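Local coordinates for protein CalG4 (Micromonospora echinospora, PDB 3IA7) that adopts the two-domain GT-B fold, with a C-terminal domain like that of erythromycin biosynthesis protein CIII, at residues 222-227 with 262-267; 290-295 with 314-319; 274-279 with 283-288. All blocks are in the same frame, centred on the assembly; numbering follows the deposited sequence. Where two conformers were deposited one is given.

In the fold
All three contacts belong to the same half of CalG4, around the six-stranded parallel sheet that holds strands 262-266 and 283-286. Along the chain contact 1 comes first, then contact 3, then contact 2. The centres of contacts 1 and 2 lie about 11 Å apart, those of contacts 1 and 3 about 12 Å, and those of contacts 2 and 3 about 20 Å. Contact 1 is therefore the middle piece. Its strand 262-266 pairs with strand 283-286 of contact 3, and its Ala266 packs on Phe291 of contact 2. All three reach the second subunit, so this half of the chain also takes part in the dimer.

Contact 1 (222-227 with 262-267); sequences PGWQPP and HVVMAI. With CA (calcium ion), chain E.
Trp224 and Pro227 of an extended loop pack on His262 and Val264 of strand 262-266. The strand belongs to the parallel, Rossmann-like sheet of the C-terminal GT-B domain, and the loop leads into strand 233-237 of that sheet. The apolar contacts centre on Trp224. Its CZ2 meets Val264 CG2 at 3.6 Å, and His262 CD2 comes up at the indole edge, near its plane. The tryptophan and histidine rings are oblique, with planes at 36°. CG of Trp224 lies opposite the backbone N (chi1 178°), which carries the indole across to the strand. Pro227 gives a CH-pi contact. Its CD sits over one face of the His262 imidazole, 4.0 Å from the ring centroid and 17° off the normal. The polar links run through Glu284 on the next strand: its OE2 is hydrogen-bonded by both His262 NE2 and Trp224 NE1, which probably helps set how the two rings lie. Gln225, between Trp224 and Pro226, binds calcium. His297 NE2 is a further ligand, and Glu46 OE2 and Leu42 O of the second subunit complete a bridge between chains. Gln225 OE1 is 2.4 Å from the calcium ion, which also holds two waters.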
loop_
_atom_site.group_PDB
_atom_site.type_symbol
_atom_site.label_atom_id
_atom_site.label_comp_id
_atom_site.label_asym_id
_atom_site.label_seq_id
_atom_site.Cartn_x
_atom_site.Cartn_y
_atom_site.Cartn_z
ATOM N N PRO A 222 -2.107 7.692 9.625
ATOM C CA PRO A 222 -2.549 9.083 9.509
ATOM C C PRO A 222 -3.431 9.281 8.282
ATOM O O PRO A 222 -2.918 9.487 7.166
ATOM C CB PRO A 222 -1.226 9.878 9.374
ATOM C CG PRO A 222 -0.122 8.913 9.757
ATOM C CD PRO A 222 -0.645 7.542 9.474
ATOM N N GLY A 223 -4.753 9.207 8.468
ATOM C CA GLY A 223 -5.674 9.308 7.340
ATOM C C GLY A 223 -6.328 10.679 7.186
ATOM O O GLY A 223 -6.792 11.277 8.162
ATOM N N TRP A 224 -6.373 11.165 5.953
ATOM C CA TRP A 224 -7.061 12.414 5.632
ATOM C C TRP A 224 -8.590 12.228 5.810
ATOM O O TRP A 224 -9.114 11.170 5.468
ATOM C CB TRP A 224 -6.716 12.790 4.192
ATOM C CG TRP A 224 -7.381 14.026 3.676
ATOM C CD1 TRP A 224 -6.855 15.304 3.644
ATOM C CD2 TRP A 224 -8.700 14.118 3.122
ATOM N NE1 TRP A 224 -7.776 16.178 3.075
ATOM C CE2 TRP A 224 -8.915 15.483 2.767
ATOM C CE3 TRP A 224 -9.728 13.188 2.900
ATOM C CZ2 TRP A 224 -10.097 15.921 2.181
ATOM C CZ3 TRP A 224 -10.906 13.631 2.324
ATOM C CH2 TRP A 224 -11.079 14.986 1.977
ATOM N N GLN A 225 -9.273 13.239 6.358
ATOM C CA GLN A 225 -10.737 13.247 6.487
ATOM C C GLN A 225 -11.331 14.515 5.799
ATOM O O GLN A 225 -10.696 15.575 5.787
ATOM C CB GLN A 225 -11.163 13.194 7.971
ATOM C CG GLN A 225 -10.589 12.010 8.839
ATOM C CD GLN A 225 -11.224 10.621 8.482
ATOM O OE1 GLN A 225 -12.225 10.553 7.781
ATOM N NE2 GLN A 225 -10.616 9.534 8.960
ATOM N N PRO A 226 -12.568 14.427 5.257
ATOM C CA PRO A 226 -13.179 15.574 4.600
ATOM C C PRO A 226 -13.595 16.617 5.669
ATOM O O PRO A 226 -13.691 16.254 6.857
ATOM C CB PRO A 226 -14.410 14.954 3.881
ATOM C CG PRO A 226 -14.777 13.771 4.708
ATOM C CD PRO A 226 -13.447 13.243 5.238
ATOM N N PRO A 227 -13.831 17.880 5.256
ATOM C CA PRO A 227 -14.205 18.934 6.207
ATOM C C PRO A 227 -15.638 18.845 6.747
ATOM O O PRO A 227 -15.900 19.409 7.791
ATOM C CB PRO A 227 -14.024 20.225 5.399
ATOM C CG PRO A 227 -14.318 19.802 3.996
ATOM C CD PRO A 227 -13.705 18.405 3.891
ATOM N N HIS A 262 -15.156 20.319 -1.999
ATOM C CA HIS A 262 -13.822 20.395 -1.394
ATOM C C HIS A 262 -12.862 19.689 -2.320
ATOM O O HIS A 262 -13.050 18.482 -2.645
ATOM C CB HIS A 262 -13.768 19.768 -0.008
ATOM C CG HIS A 262 -12.414 19.928 0.643
ATOM N ND1 HIS A 262 -12.051 21.067 1.337
ATOM C CD2 HIS A 262 -11.332 19.118 0.663
ATOM C CE1 HIS A 262 -10.810 20.935 1.784
ATOM N NE2 HIS A 262 -10.350 19.768 1.376
ATOM N N VAL A 263 -11.826 20.418 -2.742
ATOM C CA VAL A 263 -10.921 19.903 -3.805
ATOM C C VAL A 263 -9.545 19.598 -3.194
ATOM O O VAL A 263 -8.928 20.467 -2.523
ATOM C CB VAL A 263 -10.803 20.922 -4.997
ATOM C CG1 VAL A 263 -9.790 20.393 -6.090
ATOM C CG2 VAL A 263 -12.219 21.193 -5.608
ATOM N N VAL A 264 -9.060 18.382 -3.433
ATOM C CA VAL A 264 -7.692 18.017 -3.043
ATOM C C VAL A 264 -6.850 17.840 -4.299
ATOM O O VAL A 264 -7.191 17.013 -5.154
ATOM C CB VAL A 264 -7.644 16.722 -2.201
ATOM C CG1 VAL A 264 -6.180 16.384 -1.837
ATOM C CG2 VAL A 264 -8.557 16.829 -0.980
HETATM N N MSE A 265 -5.802 18.654 -4.418
HETATM C CA MSE A 265 -4.961 18.602 -5.604
HETATM C C MSE A 265 -3.614 18.035 -5.215
HETATM O O MSE A 265 -2.934 18.579 -4.335
HETATM C CB MSE A 265 -4.835 19.968 -6.292
HETATM C CG MSE A 265 -6.184 20.737 -6.348
HETATM SE SE MSE A 265 -6.149 22.109 -7.685
HETATM C CE MSE A 265 -4.908 23.322 -6.677
ATOM N N ALA A 266 -3.235 16.924 -5.850
ATOM C CA ALA A 266 -1.904 16.305 -5.676
ATOM C C ALA A 266 -1.051 16.728 -6.861
ATOM O O ALA A 266 -1.338 16.350 -8.019
ATOM C CB ALA A 266 -2.015 14.797 -5.639
ATOM N N ILE A 267 -0.025 17.526 -6.588
ATOM C CA ILE A 267 0.722 18.194 -7.647
ATOM C C ILE A 267 2.095 17.559 -7.938
ATOM O O ILE A 267 2.801 17.972 -8.836
ATOM C CB ILE A 267 0.814 19.738 -7.417
ATOM C CG1 ILE A 267 1.828 20.077 -6.293
ATOM C CG2 ILE A 267 -0.559 20.359 -7.195
ATOM C CD1 ILE A 267 2.012 21.585 -6.059
HETATM CA CA CA E . -13.724 8.884 7.039
HETATM O O HOH W 1 -15.884 8.114 6.796
HETATM O O HOH W 2 -15.102 10.746 7.457
#

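Contact 2 (290-295 with 314-319); sequences PFHSVL and FAAGVP
Helix 291-295 brings His292 and Leu295 against Ala316 and Val318, in the turn that follows helix 307-315. Pro290 is the N-cap of the short helix. Its carbonyl oxygen receives two weak bonds, from the backbone N atoms of Ser293 and Val294. Phe291 O takes a firmer one from Leu295 N at 2.8 Å. The phenyl group of Phe291 packs on Leu235 and Ser237 of strand 233-237. His292 makes a loose contact: its CE1 lies 4.4 Å from Ala316 CB. The ring was modelled in two conformers, so this touch is doubtful. Ser293 O accepts a hydrogen bond from ND1 of His297, whose other ring nitrogen binds calcium, which probably helps orient that ligand. Helix 307-315 is the helical arm of a beta-alpha-beta crossover from strand 298-303 to strand 320-322, neighbours in the parallel sheet. A Schellman motif ends it, with Gly317 at positive phi (64°) and Gly317 N bonded to Phe314 O at 2.8 Å. Leu295 carries most of the contact. Its CB rests on Ala316 CB at 3.8 Å. Its CG is turned opposite the carbonyl carbon (chi1 -72°), and CD2 reaches Val318 CG2 at 4.0 Å, the two side chains crossing at about a right angle. The same Val318 methyl lies 3.4 Å from Leu295 O.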
loop_
_atom_site.group_PDB
_atom_site.type_symbol
_atom_site.label_atom_id
_atom_site.label_comp_id
_atom_site.label_asym_id
_atom_site.label_seq_id
_atom_site.Cartn_x
_atom_site.Cartn_y
_atom_site.Cartn_z
ATOM N N PRO A 290 -2.372 11.010 0.680
ATOM C CA PRO A 290 -2.634 9.574 0.513
ATOM C C PRO A 290 -3.862 9.382 -0.370
ATOM O O PRO A 290 -4.974 9.739 0.057
ATOM C CB PRO A 290 -2.848 9.073 1.961
ATOM C CG PRO A 290 -3.248 10.327 2.777
ATOM C CD PRO A 290 -2.964 11.552 1.929
ATOM N N PHE A 291 -3.667 8.878 -1.607
ATOM C CA PHE A 291 -4.773 8.820 -2.569
ATOM C C PHE A 291 -5.956 8.027 -2.028
ATOM O O PHE A 291 -7.071 8.473 -2.175
ATOM C CB PHE A 291 -4.418 8.272 -3.979
ATOM C CG PHE A 291 -3.678 9.234 -4.861
ATOM C CD1 PHE A 291 -3.587 10.584 -4.553
ATOM C CD2 PHE A 291 -3.060 8.777 -6.020
ATOM C CE1 PHE A 291 -2.884 11.463 -5.376
ATOM C CE2 PHE A 291 -2.352 9.662 -6.863
ATOM C CZ PHE A 291 -2.266 11.014 -6.528
ATOM N N HIS A 292 -5.701 6.879 -1.396
ATOM C CA HIS A 292 -6.799 6.025 -0.932
ATOM C C HIS A 292 -7.735 6.732 0.058
ATOM O O HIS A 292 -8.948 6.579 -0.034
ATOM C CB HIS A 292 -6.314 4.705 -0.336
ATOM C CG HIS A 292 -7.373 3.644 -0.322
ATOM N ND1 HIS A 292 -8.278 3.483 -1.356
ATOM C CD2 HIS A 292 -7.685 2.703 0.599
ATOM C CE1 HIS A 292 -9.092 2.482 -1.071
ATOM N NE2 HIS A 292 -8.753 1.991 0.109
ATOM N N SER A 293 -7.161 7.496 0.990
ATOM C CA SER A 293 -7.946 8.174 2.032
ATOM C C SER A 293 -8.842 9.212 1.367
ATOM O O SER A 293 -10.028 9.389 1.722
ATOM C CB SER A 293 -7.022 8.853 3.066
ATOM O OG SER A 293 -6.046 7.902 3.521
ATOM N N VAL A 294 -8.288 9.891 0.377
ATOM C CA VAL A 294 -9.104 10.924 -0.320
ATOM C C VAL A 294 -10.142 10.232 -1.202
ATOM O O VAL A 294 -11.342 10.591 -1.150
ATOM C CB VAL A 294 -8.253 11.915 -1.070
ATOM C CG1 VAL A 294 -9.106 12.989 -1.770
ATOM C CG2 VAL A 294 -7.243 12.535 -0.102
ATOM N N LEU A 295 -9.718 9.231 -1.984
ATOM C CA LEU A 295 -10.660 8.523 -2.901
ATOM C C LEU A 295 -11.787 7.879 -2.139
ATOM O O LEU A 295 -12.908 7.788 -2.655
ATOM C CB LEU A 295 -9.971 7.457 -3.795
ATOM C CG LEU A 295 -9.099 8.065 -4.919
ATOM C CD1 LEU A 295 -8.058 7.094 -5.503
ATOM C CD2 LEU A 295 -9.933 8.696 -5.997
ATOM N N PHE A 314 -10.994 3.385 -9.626
ATOM C CA PHE A 314 -12.055 2.385 -9.663
ATOM C C PHE A 314 -12.072 1.439 -8.441
ATOM O O PHE A 314 -13.148 1.057 -8.039
ATOM C CB PHE A 314 -11.964 1.585 -10.952
ATOM C CG PHE A 314 -12.162 2.419 -12.197
ATOM C CD1 PHE A 314 -12.879 3.631 -12.167
ATOM C CD2 PHE A 314 -11.616 1.987 -13.380
ATOM C CE1 PHE A 314 -13.075 4.384 -13.334
ATOM C CE2 PHE A 314 -11.787 2.685 -14.528
ATOM C CZ PHE A 314 -12.495 3.910 -14.527
ATOM N N ALA A 315 -10.898 1.095 -7.860
ATOM C CA ALA A 315 -10.827 0.288 -6.608
ATOM C C ALA A 315 -11.711 0.915 -5.519
ATOM O O ALA A 315 -12.242 0.212 -4.674
ATOM C CB ALA A 315 -9.376 0.174 -6.074
ATOM N N ALA A 316 -11.820 2.241 -5.547
ATOM C CA ALA A 316 -12.642 2.936 -4.564
ATOM C C ALA A 316 -14.058 3.277 -5.069
ATOM O O ALA A 316 -14.813 4.007 -4.382
ATOM C CB ALA A 316 -11.912 4.200 -4.030
ATOM N N GLY A 317 -14.392 2.803 -6.275
ATOM C CA GLY A 317 -15.695 3.109 -6.932
ATOM C C GLY A 317 -15.885 4.583 -7.268
ATOM O O GLY A 317 -17.010 5.052 -7.274
ATOM N N VAL A 318 -14.822 5.274 -7.649
ATOM C CA VAL A 318 -14.896 6.706 -7.999
ATOM C C VAL A 318 -14.829 6.881 -9.499
ATOM O O VAL A 318 -13.823 6.466 -10.111
ATOM C CB VAL A 318 -13.707 7.488 -7.403
ATOM C CG1 VAL A 318 -13.726 9.000 -7.779
ATOM C CG2 VAL A 318 -13.713 7.311 -5.881
ATOM N N PRO A 319 -15.838 7.545 -10.077
ATOM C CA PRO A 319 -15.814 7.796 -11.519
ATOM C C PRO A 319 -14.803 8.891 -11.923
ATOM O O PRO A 319 -14.456 9.748 -11.108
ATOM C CB PRO A 319 -17.272 8.221 -11.849
ATOM C CG PRO A 319 -17.779 8.847 -10.592
ATOM C CD PRO A 319 -17.055 8.090 -9.426
#

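Contact 3 (274-279 with 283-288); sequences AVLGPL and VEAHQW
Leu276 and Leu279 converge on the methyl group of Ala285. Leu276 CD1 lies 3.6 Å from Ala285 CB, and Leu279 CD1 lies 3.7 Å from it. Leu279 also passes over the strand backbone, with its CB 3.9 Å from Val283 O. No hydrogen bond joins the two segments. Leu276 lies in a turn closed by Gly277 N to Ala274 O at 3.0 Å. Gly277, at positive phi, then leads the chain on to Leu279. Beneath the leucines, Phe249 and Ala253 of helix 246-256 and the selenomethionine at Met265 add to the apolar layer. The turn thus covers strand 283-286, the outermost strand of the parallel sheet within the chain. On the opposite side of that strand the chemistry is polar. His286 NE2 donates to Glu284 OE1 at 2.8 Å, with a nearly straight N-H...O angle of 173°. OE1 lies in the plane of the imidazole. It is met on the anti side of the carboxylate, with the bond 31° out of the carboxylate plane. The His286 ring also meets Trp288 of the second subunit edge-to-face. Together with the OE2 partners His262 and Trp224, this bond would probably favour the charged form of Glu284 and limit its movement.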
loop_
_atom_site.group_PDB
_atom_site.type_symbol
_atom_site.label_atom_id
_atom_site.label_comp_id
_atom_site.label_asym_id
_atom_site.label_seq_id
_atom_site.Cartn_x
_atom_site.Cartn_y
_atom_site.Cartn_z
ATOM N N ALA A 274 3.599 26.672 -3.556
ATOM C CA ALA A 274 3.589 28.134 -3.457
ATOM C C ALA A 274 3.418 28.792 -4.828
ATOM O O ALA A 274 2.878 29.892 -4.928
ATOM C CB ALA A 274 4.871 28.646 -2.786
ATOM N N VAL A 275 3.886 28.111 -5.872
ATOM C CA VAL A 275 3.773 28.570 -7.266
ATOM C C VAL A 275 2.319 28.860 -7.688
ATOM O O VAL A 275 2.054 29.811 -8.428
ATOM C CB VAL A 275 4.471 27.551 -8.227
ATOM C CG1 VAL A 275 3.516 27.006 -9.301
ATOM C CG2 VAL A 275 5.739 28.117 -8.815
ATOM N N LEU A 276 1.393 28.042 -7.182
ATOM C CA LEU A 276 -0.031 28.154 -7.455
ATOM C C LEU A 276 -0.613 29.459 -6.971
ATOM O O LEU A 276 -1.627 29.906 -7.491
ATOM C CB LEU A 276 -0.800 26.975 -6.805
ATOM C CG LEU A 276 -0.311 25.598 -7.227
ATOM C CD1 LEU A 276 -1.154 24.454 -6.571
ATOM C CD2 LEU A 276 -0.355 25.471 -8.735
ATOM N N GLY A 277 0.036 30.074 -5.982
ATOM C CA GLY A 277 -0.499 31.294 -5.363
ATOM C C GLY A 277 -1.625 30.984 -4.381
ATOM O O GLY A 277 -1.896 29.793 -4.101
ATOM N N PRO A 278 -2.304 32.039 -3.878
ATOM C CA PRO A 278 -3.407 31.928 -2.911
ATOM C C PRO A 278 -4.508 31.015 -3.460
ATOM O O PRO A 278 -4.922 31.191 -4.603
ATOM C CB PRO A 278 -3.911 33.381 -2.777
ATOM C CG PRO A 278 -2.760 34.223 -3.198
ATOM C CD PRO A 278 -2.056 33.440 -4.266
ATOM N N LEU A 279 -4.922 30.015 -2.677
ATOM C CA LEU A 279 -5.995 29.094 -3.062
ATOM C C LEU A 279 -7.308 29.440 -2.325
ATOM O O LEU A 279 -7.266 29.979 -1.228
ATOM C CB LEU A 279 -5.575 27.654 -2.754
ATOM C CG LEU A 279 -4.384 27.153 -3.574
ATOM C CD1 LEU A 279 -4.008 25.707 -3.182
ATOM C CD2 LEU A 279 -4.703 27.233 -5.067
ATOM N N VAL A 283 -10.065 24.510 -1.260
ATOM C CA VAL A 283 -9.107 23.822 -2.153
ATOM C C VAL A 283 -7.756 23.689 -1.427
ATOM O O VAL A 283 -7.246 24.674 -0.890
ATOM C CB VAL A 283 -8.924 24.637 -3.459
ATOM C CG1 VAL A 283 -7.987 23.926 -4.431
ATOM C CG2 VAL A 283 -10.280 24.846 -4.107
ATOM N N GLU A 284 -7.204 22.477 -1.404
ATOM C CA GLU A 284 -5.900 22.263 -0.805
ATOM C C GLU A 284 -4.954 21.605 -1.807
ATOM O O GLU A 284 -5.353 20.727 -2.594
ATOM C CB GLU A 284 -6.043 21.441 0.457
ATOM C CG GLU A 284 -6.714 20.072 0.294
ATOM C CD GLU A 284 -6.848 19.379 1.659
ATOM O OE1 GLU A 284 -5.820 19.301 2.348
ATOM O OE2 GLU A 284 -7.958 18.944 2.059
ATOM N N ALA A 285 -3.703 22.010 -1.777
ATOM C CA ALA A 285 -2.739 21.437 -2.701
ATOM C C ALA A 285 -1.557 20.840 -1.945
ATOM O O ALA A 285 -1.070 21.438 -0.982
ATOM C CB ALA A 285 -2.281 22.512 -3.707
ATOM N N HIS A 286 -1.104 19.657 -2.375
ATOM C CA HIS A 286 -0.027 18.940 -1.689
ATOM C C HIS A 286 0.833 18.328 -2.770
ATOM O O HIS A 286 0.294 17.867 -3.780
ATOM C CB HIS A 286 -0.616 17.761 -0.914
ATOM C CG HIS A 286 -1.575 18.152 0.152
ATOM N ND1 HIS A 286 -1.176 18.418 1.440
ATOM C CD2 HIS A 286 -2.917 18.339 0.117
ATOM C CE1 HIS A 286 -2.238 18.767 2.151
ATOM N NE2 HIS A 286 -3.303 18.708 1.376
ATOM N N GLN A 287 2.140 18.276 -2.569
ATOM C CA GLN A 287 2.969 17.473 -3.454
ATOM C C GLN A 287 2.558 16.000 -3.415
ATOM O O GLN A 287 2.447 15.385 -4.466
ATOM C CB GLN A 287 4.446 17.625 -3.139
ATOM C CG GLN A 287 5.011 19.024 -3.513
ATOM C CD GLN A 287 6.535 19.079 -3.479
ATOM O OE1 GLN A 287 7.183 18.338 -2.736
ATOM N NE2 GLN A 287 7.112 19.922 -4.310
ATOM N N TRP A 288 2.358 15.473 -2.196
ATOM C CA TRP A 288 1.842 14.136 -1.947
ATOM C C TRP A 288 0.627 14.161 -1.017
ATOM O O TRP A 288 0.562 14.912 -0.052
ATOM C CB TRP A 288 2.906 13.246 -1.317
ATOM C CG TRP A 288 3.862 12.703 -2.351
ATOM C CD1 TRP A 288 3.660 11.604 -3.154
ATOM C CD2 TRP A 288 5.109 13.243 -2.731
ATOM N NE1 TRP A 288 4.726 11.419 -3.996
ATOM C CE2 TRP A 288 5.623 12.420 -3.770
ATOM C CE3 TRP A 288 5.904 14.301 -2.254
ATOM C CZ2 TRP A 288 6.863 12.640 -4.336
ATOM C CZ3 TRP A 288 7.059 14.524 -2.831
ATOM C CH2 TRP A 288 7.563 13.695 -3.862
#